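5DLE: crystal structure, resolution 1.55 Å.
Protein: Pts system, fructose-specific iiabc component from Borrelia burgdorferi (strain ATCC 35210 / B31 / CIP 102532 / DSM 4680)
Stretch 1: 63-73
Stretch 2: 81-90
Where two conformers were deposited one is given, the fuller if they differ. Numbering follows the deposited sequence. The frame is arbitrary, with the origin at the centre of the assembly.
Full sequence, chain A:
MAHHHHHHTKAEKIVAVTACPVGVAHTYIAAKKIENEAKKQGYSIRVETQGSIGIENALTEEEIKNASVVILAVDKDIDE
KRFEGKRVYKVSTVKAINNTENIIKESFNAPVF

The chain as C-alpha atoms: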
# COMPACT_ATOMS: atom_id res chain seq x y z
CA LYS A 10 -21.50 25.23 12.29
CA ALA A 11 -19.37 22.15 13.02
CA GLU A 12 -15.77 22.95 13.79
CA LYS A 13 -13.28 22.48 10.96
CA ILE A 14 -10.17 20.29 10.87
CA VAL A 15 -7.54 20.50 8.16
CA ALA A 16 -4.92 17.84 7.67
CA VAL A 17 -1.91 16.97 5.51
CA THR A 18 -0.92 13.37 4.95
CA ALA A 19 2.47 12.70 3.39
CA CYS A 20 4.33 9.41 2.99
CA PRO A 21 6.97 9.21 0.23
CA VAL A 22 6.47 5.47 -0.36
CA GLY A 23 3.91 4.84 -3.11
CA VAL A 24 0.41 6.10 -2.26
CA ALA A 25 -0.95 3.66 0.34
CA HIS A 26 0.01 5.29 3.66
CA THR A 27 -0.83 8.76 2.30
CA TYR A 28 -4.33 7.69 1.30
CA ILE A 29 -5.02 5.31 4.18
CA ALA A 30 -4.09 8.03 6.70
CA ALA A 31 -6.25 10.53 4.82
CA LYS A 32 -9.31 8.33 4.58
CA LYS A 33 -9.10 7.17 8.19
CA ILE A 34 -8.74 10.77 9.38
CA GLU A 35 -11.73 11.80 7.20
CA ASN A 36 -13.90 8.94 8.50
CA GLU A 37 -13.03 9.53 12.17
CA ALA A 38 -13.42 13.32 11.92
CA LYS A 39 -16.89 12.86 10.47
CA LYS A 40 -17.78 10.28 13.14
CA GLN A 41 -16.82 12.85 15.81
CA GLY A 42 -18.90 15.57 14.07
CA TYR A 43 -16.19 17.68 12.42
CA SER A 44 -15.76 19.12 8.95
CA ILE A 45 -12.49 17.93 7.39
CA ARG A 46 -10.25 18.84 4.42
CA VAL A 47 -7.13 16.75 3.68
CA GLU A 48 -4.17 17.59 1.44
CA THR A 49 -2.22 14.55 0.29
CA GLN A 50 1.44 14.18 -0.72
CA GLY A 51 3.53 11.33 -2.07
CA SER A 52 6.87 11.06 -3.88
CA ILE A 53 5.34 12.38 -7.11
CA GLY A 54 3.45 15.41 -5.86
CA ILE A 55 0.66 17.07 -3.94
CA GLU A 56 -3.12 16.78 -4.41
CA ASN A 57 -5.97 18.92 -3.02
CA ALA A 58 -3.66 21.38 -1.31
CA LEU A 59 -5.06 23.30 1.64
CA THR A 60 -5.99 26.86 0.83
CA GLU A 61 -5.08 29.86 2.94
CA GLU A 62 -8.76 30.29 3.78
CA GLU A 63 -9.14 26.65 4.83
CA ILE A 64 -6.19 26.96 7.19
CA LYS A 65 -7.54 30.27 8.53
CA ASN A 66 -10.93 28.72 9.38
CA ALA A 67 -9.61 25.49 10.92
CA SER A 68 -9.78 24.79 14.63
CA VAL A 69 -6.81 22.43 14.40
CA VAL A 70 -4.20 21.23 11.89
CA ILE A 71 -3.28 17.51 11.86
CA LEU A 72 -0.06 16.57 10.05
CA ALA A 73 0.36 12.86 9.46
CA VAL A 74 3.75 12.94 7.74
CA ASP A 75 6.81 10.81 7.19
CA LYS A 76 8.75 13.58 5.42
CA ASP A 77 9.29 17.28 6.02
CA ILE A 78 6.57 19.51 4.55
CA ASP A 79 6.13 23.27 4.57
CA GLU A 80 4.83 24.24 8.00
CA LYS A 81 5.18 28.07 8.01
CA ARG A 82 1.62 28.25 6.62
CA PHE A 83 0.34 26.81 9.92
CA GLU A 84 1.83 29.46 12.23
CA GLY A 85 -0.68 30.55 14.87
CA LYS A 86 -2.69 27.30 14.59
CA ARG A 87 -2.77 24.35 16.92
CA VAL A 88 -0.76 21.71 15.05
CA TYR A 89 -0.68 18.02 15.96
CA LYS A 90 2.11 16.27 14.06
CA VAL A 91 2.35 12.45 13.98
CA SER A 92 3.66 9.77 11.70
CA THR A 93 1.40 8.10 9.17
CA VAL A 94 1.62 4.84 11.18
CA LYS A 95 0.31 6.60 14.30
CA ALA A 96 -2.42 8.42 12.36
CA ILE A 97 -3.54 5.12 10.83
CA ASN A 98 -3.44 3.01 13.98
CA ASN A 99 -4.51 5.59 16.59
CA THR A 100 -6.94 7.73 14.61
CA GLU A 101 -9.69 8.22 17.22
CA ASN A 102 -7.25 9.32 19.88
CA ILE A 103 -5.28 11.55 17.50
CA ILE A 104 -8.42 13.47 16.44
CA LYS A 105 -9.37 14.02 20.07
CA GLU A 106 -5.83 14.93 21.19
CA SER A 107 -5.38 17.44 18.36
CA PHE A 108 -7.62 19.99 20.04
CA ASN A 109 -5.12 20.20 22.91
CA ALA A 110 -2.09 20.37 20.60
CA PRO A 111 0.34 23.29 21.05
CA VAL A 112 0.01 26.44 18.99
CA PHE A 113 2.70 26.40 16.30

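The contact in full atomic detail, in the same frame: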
# COMPACT_ATOMS: atom_id res chain seq x y z
N GLU A 63 -8.87 27.86 4.06
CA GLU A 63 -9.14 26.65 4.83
C GLU A 63 -8.30 26.61 6.10
O GLU A 63 -8.79 26.23 7.17
CB GLU A 63 -8.86 25.41 3.96
CG GLU A 63 -9.96 25.17 2.94
CD GLU A 63 -9.58 24.21 1.82
OE1 GLU A 63 -8.37 23.92 1.63
OE2 GLU A 63 -10.52 23.74 1.13
N ILE A 64 -7.03 26.97 5.99
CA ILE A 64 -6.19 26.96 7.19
C ILE A 64 -6.66 28.03 8.18
O ILE A 64 -6.69 27.81 9.40
CB ILE A 64 -4.71 27.12 6.80
CG1 ILE A 64 -4.27 25.93 5.94
CG2 ILE A 64 -3.85 27.24 8.05
CD1 ILE A 64 -2.92 26.20 5.25
N LYS A 65 -7.02 29.21 7.67
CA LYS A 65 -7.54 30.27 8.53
C LYS A 65 -8.75 29.80 9.35
O LYS A 65 -8.84 30.07 10.55
CB LYS A 65 -7.92 31.49 7.66
CG LYS A 65 -8.68 32.53 8.44
CD LYS A 65 -9.14 33.69 7.51
CE LYS A 65 -10.16 34.56 8.23
NZ LYS A 65 -11.53 33.92 8.21
N ASN A 66 -9.68 29.09 8.71
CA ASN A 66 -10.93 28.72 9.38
C ASN A 66 -10.82 27.50 10.27
O ASN A 66 -11.75 27.23 11.03
CB ASN A 66 -12.01 28.51 8.33
CG ASN A 66 -12.36 29.80 7.60
OD1 ASN A 66 -12.24 30.89 8.17
ND2 ASN A 66 -12.76 29.69 6.34
N ALA A 67 -9.71 26.76 10.20
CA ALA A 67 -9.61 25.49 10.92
C ALA A 67 -9.44 25.71 12.42
O ALA A 67 -8.76 26.64 12.86
CB ALA A 67 -8.38 24.73 10.39
N SER A 68 -10.02 24.79 13.20
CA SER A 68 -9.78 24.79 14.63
C SER A 68 -8.43 24.18 14.95
O SER A 68 -7.78 24.57 15.93
CB SER A 68 -10.85 24.00 15.37
OG SER A 68 -12.09 24.68 15.28
N VAL A 69 -8.04 23.18 14.17
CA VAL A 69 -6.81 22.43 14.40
C VAL A 69 -6.23 22.02 13.06
O VAL A 69 -6.96 21.87 12.08
CB VAL A 69 -7.09 21.18 15.29
CG1 VAL A 69 -7.45 21.60 16.72
CG2 VAL A 69 -8.29 20.42 14.76
N VAL A 70 -4.91 21.81 13.04
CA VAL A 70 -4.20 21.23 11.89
C VAL A 70 -3.61 19.89 12.33
O VAL A 70 -2.89 19.83 13.33
CB VAL A 70 -3.05 22.15 11.42
CG1 VAL A 70 -2.26 21.52 10.28
CG2 VAL A 70 -3.58 23.57 11.01
N ILE A 71 -3.86 18.82 11.58
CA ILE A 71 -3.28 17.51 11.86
C ILE A 71 -2.32 17.17 10.72
O ILE A 71 -2.71 17.16 9.55
CB ILE A 71 -4.35 16.43 12.01
CG1 ILE A 71 -5.28 16.78 13.18
CG2 ILE A 71 -3.72 15.01 12.21
CD1 ILE A 71 -6.39 15.77 13.34
N LEU A 72 -1.06 16.93 11.06
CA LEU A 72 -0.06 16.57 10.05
C LEU A 72 0.30 15.12 10.29
O LEU A 72 0.87 14.81 11.34
CB LEU A 72 1.18 17.44 10.19
CG LEU A 72 0.96 18.94 10.08
CD1 LEU A 72 2.28 19.70 10.19
CD2 LEU A 72 0.15 19.32 8.80
N ALA A 73 0.01 14.27 9.33
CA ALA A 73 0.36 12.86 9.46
C ALA A 73 1.41 12.62 8.36
O ALA A 73 1.07 12.35 7.21
CB ALA A 73 -0.88 11.97 9.30
N LYS A 81 5.35 26.65 7.67
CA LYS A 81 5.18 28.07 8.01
C LYS A 81 3.73 28.51 7.84
O LYS A 81 3.23 29.33 8.63
CB LYS A 81 6.12 28.93 7.16
CG LYS A 81 6.17 30.39 7.63
CD LYS A 81 7.31 31.18 6.99
CE LYS A 81 7.45 32.57 7.62
NZ LYS A 81 7.78 32.52 9.08
N ARG A 82 3.03 27.95 6.85
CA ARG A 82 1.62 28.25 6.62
C ARG A 82 0.72 27.93 7.80
O ARG A 82 -0.42 28.38 7.80
CB ARG A 82 1.14 27.47 5.40
CG ARG A 82 1.39 25.95 5.47
CD ARG A 82 0.85 25.32 4.20
NE ARG A 82 1.34 23.96 4.09
CZ ARG A 82 0.71 22.97 3.45
NH1 ARG A 82 -0.45 23.21 2.86
NH2 ARG A 82 1.28 21.76 3.38
N PHE A 83 1.17 27.15 8.78
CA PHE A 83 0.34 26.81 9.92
C PHE A 83 0.68 27.61 11.18
O PHE A 83 0.15 27.32 12.26
CB PHE A 83 0.47 25.31 10.22
CG PHE A 83 0.19 24.43 9.03
CD1 PHE A 83 -1.03 24.50 8.36
CD2 PHE A 83 1.16 23.56 8.59
CE1 PHE A 83 -1.31 23.67 7.28
CE2 PHE A 83 0.92 22.76 7.47
CZ PHE A 83 -0.33 22.81 6.82
N GLU A 84 1.55 28.61 11.07
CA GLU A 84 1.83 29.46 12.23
C GLU A 84 0.55 30.02 12.84
O GLU A 84 -0.37 30.45 12.12
CB GLU A 84 2.74 30.62 11.83
CG GLU A 84 4.17 30.18 11.66
CD GLU A 84 5.09 31.34 11.36
OE1 GLU A 84 4.60 32.50 11.31
OE2 GLU A 84 6.30 31.09 11.19
N GLY A 85 0.48 29.99 14.17
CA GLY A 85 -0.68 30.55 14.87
C GLY A 85 -1.81 29.56 15.04
O GLY A 85 -2.78 29.89 15.69
N LYS A 86 -1.70 28.36 14.46
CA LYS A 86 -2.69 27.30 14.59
C LYS A 86 -2.20 26.24 15.56
O LYS A 86 -1.00 26.01 15.68
CB LYS A 86 -2.98 26.61 13.25
CG LYS A 86 -3.13 27.55 12.03
CD LYS A 86 -4.39 28.45 12.13
CE LYS A 86 -5.66 27.62 12.37
NZ LYS A 86 -6.92 28.49 12.09
N ARG A 87 -3.13 25.57 16.22
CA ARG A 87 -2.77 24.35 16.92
C ARG A 87 -2.42 23.31 15.88
O ARG A 87 -3.20 23.06 14.97
CB ARG A 87 -3.92 23.84 17.78
CG ARG A 87 -4.30 24.78 18.92
CD ARG A 87 -5.25 24.02 19.83
NE ARG A 87 -5.75 24.82 20.96
CZ ARG A 87 -5.25 24.75 22.17
NH1 ARG A 87 -4.22 23.94 22.43
NH2 ARG A 87 -5.79 25.48 23.14
N VAL A 88 -1.24 22.70 16.02
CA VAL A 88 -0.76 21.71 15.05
C VAL A 88 -0.38 20.45 15.80
O VAL A 88 0.43 20.49 16.73
CB VAL A 88 0.44 22.24 14.24
CG1 VAL A 88 0.95 21.14 13.29
CG2 VAL A 88 0.07 23.49 13.42
N TYR A 89 -0.97 19.32 15.38
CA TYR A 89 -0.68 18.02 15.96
C TYR A 89 0.01 17.22 14.88
O TYR A 89 -0.62 16.84 13.88
CB TYR A 89 -1.94 17.32 16.41
CG TYR A 89 -1.69 16.18 17.33
CD1 TYR A 89 -0.68 16.22 18.28
CD2 TYR A 89 -2.44 15.05 17.24
CE1 TYR A 89 -0.45 15.14 19.13
CE2 TYR A 89 -2.23 13.97 18.08
CZ TYR A 89 -1.25 14.02 19.01
OH TYR A 89 -1.06 12.92 19.82
N LYS A 90 1.31 16.98 15.06
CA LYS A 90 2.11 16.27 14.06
C LYS A 90 2.46 14.87 14.55
O LYS A 90 3.01 14.70 15.64
CB LYS A 90 3.40 17.04 13.77
CG LYS A 90 4.28 16.37 12.76
CD LYS A 90 5.13 17.41 12.05
CE LYS A 90 6.42 17.65 12.79
NZ LYS A 90 7.39 18.42 11.94
O HOH W 1 -5.82 26.53 15.77

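The strongest polar contact is made by K86, whose ammonium group reaches the end of the helix. K86 NZ donates hydrogen bonds to I64 O at 2.8 Å and to A67 O at 2.7 Å, and K65 O lies 2.9 Å from the same NZ. Carbonyls near the C-terminal end of a helix are left wholly or partly without the amide partners a further turn would supply (I64 O keeps one long bond, 3.3 Å from A67 N), and the helix dipole places partial negative charge there, so a lysine suits the site well. The side chain curls, with chi1 to chi3 all m, and K86 CG lies 4.1 Å from I64 CG2.

Beyond this anchor the two stretches run side by side as parallel strands, their directions 15° apart. V70 bonds to the residues on either side of its partner V88: V70 N donates to R87 O and Y89 N donates to V70 O, both at 2.9 Å. L72 N then donates to Y89 O, also at 2.9 Å, so Y89 uses both its backbone polar groups on this neighbour. Weaker CA-H...O contacts fill the gaps, such as V88 CA to V70 O at 3.3 Å. Just before the V70-R87 hydrogen bond, a water bridges the backbones, donating to S68 O at 2.8 Å and accepting from R87 N at 2.9 Å.

Side chains alternate across the sheet. V70, L72, V88 and K90 share one face, I71 and Y89 the other. On the first face, beta-branched V88 packs its CG1 3.7 Å from L72 CD1, while K90 extends the apolar cover, its CD 4.1 Å from L72 CD1.

F83 joins helix and sheet. V70 CG1 sits over its ring face, 3.9 Å from the centroid, in a CH-pi contact; L72 CD2 lies 3.8 Å from F83 CE2, and I64 CD1 3.6 Å from F83 CE1.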